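Local coordinates for protein (adenylosuccinate lyase) (Thermotoga maritima, PDB 1C3C) that catalyses the cleavage of adenylosuccinate, releasing fumarate, and probably a second, similar cleavage on the de novo purine biosynthetic pathway, at residues V29-E34 and L198-L203. Residues are numbered along the deposited sequence; the frame is centred on the assembly and turned at random.
Sequences VTRAYE and LSYLGL
The guanidinium of Arg31 lies flat over one face of the Tyr200 ring, while the backbone N of Ala32 sits at the ring's edge, in its plane. Tyr200 CE2 lies over the centre of the guanidinium, and Arg31 NE sits above the ring, offset toward its rim. The two planes are only 5° apart. Arg31 CZ stands 3.9 Å from the ring centroid, well over the face, which meets the criteria for a cation-pi stack. The methylene part of Arg31 shares that face: Arg31 CD is 3.8 Å from the Tyr200 centroid, a CH-pi contact, and Arg31 CG comes to 3.6 Å from Tyr200 CE1. This reach follows from the arginine torsions, with CG anti to the backbone N (chi1 -179°) and the chain extended to NE. Next to it, Ala32 CB approaches Tyr200 CE1 at 4.1 Å, a light apolar touch. No hydrogen bond joins the two segments; instead Glu35 takes a salt bridge from Arg31 NE and a hydrogen bond with Tyr200 OH, linking both stacked groups. The contact lays the C-terminal end of helix 191-200, just before the Schellman motif at Gly202, beside the last turns of helix 15-35. With an alanine at Tyr200, the Arg31 guanidinium would probably lose the face it rests on, and Glu35 OE2 its phenol partner. Chemically, the Glu35 carboxylate probably offsets the arginine's charge, while the aromatic face probably stabilises the cation through its pi electrons.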
loop_
_atom_site.group_PDB
_atom_site.type_symbol
_atom_site.label_atom_id
_atom_site.label_comp_id
_atom_site.label_asym_id
_atom_site.label_seq_id
_atom_site.Cartn_x
_atom_site.Cartn_y
_atom_site.Cartn_z
ATOM N N VAL A 29 14.354 5.830 35.848
ATOM C CA VAL A 29 15.792 5.528 35.782
ATOM C C VAL A 29 16.482 6.052 37.047
ATOM O O VAL A 29 17.348 5.338 37.603
ATOM C CB VAL A 29 16.408 6.152 34.512
ATOM C CG1 VAL A 29 17.944 6.071 34.491
ATOM C CG2 VAL A 29 15.864 5.434 33.258
ATOM N N THR A 30 16.155 7.288 37.466
ATOM C CA THR A 30 16.846 7.771 38.690
ATOM C C THR A 30 16.456 6.893 39.868
ATOM O O THR A 30 17.277 6.589 40.741
ATOM C CB THR A 30 16.584 9.257 39.035
ATOM O OG1 THR A 30 15.207 9.476 39.271
ATOM C CG2 THR A 30 17.059 10.171 37.899
ATOM N N ARG A 31 15.185 6.463 39.945
ATOM C CA ARG A 31 14.763 5.581 41.023
ATOM C C ARG A 31 15.587 4.294 41.028
ATOM O O ARG A 31 16.030 3.825 42.094
ATOM C CB ARG A 31 13.264 5.272 40.954
ATOM C CG ARG A 31 12.803 4.364 42.081
ATOM C CD ARG A 31 11.274 4.161 41.994
ATOM N NE ARG A 31 10.908 3.082 42.918
ATOM C CZ ARG A 31 9.715 2.498 42.920
ATOM N NH1 ARG A 31 8.759 2.909 42.095
ATOM N NH2 ARG A 31 9.466 1.496 43.768
ATOM N N ALA A 32 15.801 3.704 39.861
ATOM C CA ALA A 32 16.580 2.461 39.773
ATOM C C ALA A 32 18.030 2.649 40.147
ATOM O O ALA A 32 18.597 1.862 40.917
ATOM C CB ALA A 32 16.560 1.939 38.310
ATOM N N TYR A 33 18.669 3.726 39.656
ATOM C CA TYR A 33 20.052 3.969 40.109
ATOM C C TYR A 33 20.083 4.131 41.640
ATOM O O TYR A 33 20.968 3.638 42.330
ATOM C CB TYR A 33 20.555 5.258 39.474
ATOM C CG TYR A 33 21.222 5.201 38.104
ATOM C CD1 TYR A 33 20.709 5.924 37.030
ATOM C CD2 TYR A 33 22.398 4.503 37.892
ATOM C CE1 TYR A 33 21.324 5.931 35.802
ATOM C CE2 TYR A 33 23.078 4.519 36.658
ATOM C CZ TYR A 33 22.507 5.221 35.626
ATOM O OH TYR A 33 23.152 5.281 34.408
ATOM N N GLU A 34 19.131 4.866 42.186
ATOM C CA GLU A 34 19.078 5.107 43.633
ATOM C C GLU A 34 18.858 3.822 44.410
ATOM O O GLU A 34 19.575 3.575 45.429
ATOM C CB GLU A 34 17.954 6.134 43.894
ATOM C CG GLU A 34 17.927 6.634 45.345
ATOM C CD GLU A 34 16.976 7.804 45.502
ATOM O OE1 GLU A 34 16.712 8.544 44.535
ATOM O OE2 GLU A 34 16.454 8.004 46.621
ATOM N N LEU A 198 12.431 -0.194 33.986
ATOM C CA LEU A 198 11.276 -0.586 33.136
ATOM C C LEU A 198 10.233 -1.343 33.934
ATOM O O LEU A 198 9.034 -1.178 33.666
ATOM C CB LEU A 198 11.751 -1.430 31.941
ATOM C CG LEU A 198 12.642 -0.646 30.967
ATOM C CD1 LEU A 198 13.146 -1.601 29.866
ATOM C CD2 LEU A 198 11.921 0.524 30.283
ATOM N N SER A 199 10.655 -2.144 34.913
ATOM C CA SER A 199 9.657 -2.769 35.776
ATOM C C SER A 199 8.787 -1.739 36.501
ATOM O O SER A 199 7.568 -2.007 36.622
ATOM C CB SER A 199 10.274 -3.747 36.783
ATOM O OG SER A 199 10.893 -2.979 37.836
ATOM N N TYR A 200 9.303 -0.594 36.957
ATOM C CA TYR A 200 8.468 0.412 37.591
ATOM C C TYR A 200 7.429 0.955 36.598
ATOM O O TYR A 200 6.367 1.378 37.024
ATOM C CB TYR A 200 9.257 1.662 38.063
ATOM C CG TYR A 200 10.423 1.369 38.971
ATOM C CD1 TYR A 200 11.640 2.038 38.784
ATOM C CD2 TYR A 200 10.317 0.440 39.987
ATOM C CE1 TYR A 200 12.715 1.754 39.618
ATOM C CE2 TYR A 200 11.394 0.160 40.842
ATOM C CZ TYR A 200 12.561 0.832 40.642
ATOM O OH TYR A 200 13.670 0.587 41.434
ATOM N N LEU A 201 7.763 0.982 35.310
ATOM C CA LEU A 201 6.851 1.484 34.281
ATOM C C LEU A 201 5.876 0.454 33.708
ATOM O O LEU A 201 5.057 0.780 32.815
ATOM C CB LEU A 201 7.729 2.038 33.157
ATOM C CG LEU A 201 8.642 3.233 33.489
ATOM C CD1 LEU A 201 9.519 3.513 32.252
ATOM C CD2 LEU A 201 7.821 4.462 33.885
ATOM N N GLY A 202 6.007 -0.783 34.163
ATOM C CA GLY A 202 5.087 -1.849 33.678
ATOM C C GLY A 202 5.574 -2.417 32.346
ATOM O O GLY A 202 4.796 -3.101 31.643
ATOM N N LEU A 203 6.848 -2.239 31.978
ATOM C CA LEU A 203 7.393 -2.649 30.707
ATOM C C LEU A 203 8.500 -3.688 30.917
ATOM O O LEU A 203 9.086 -3.819 31.995
ATOM C CB LEU A 203 8.013 -1.464 29.933
ATOM C CG LEU A 203 7.018 -0.322 29.634
ATOM C CD1 LEU A 203 7.795 0.839 28.992
ATOM C CD2 LEU A 203 5.882 -0.778 28.707
#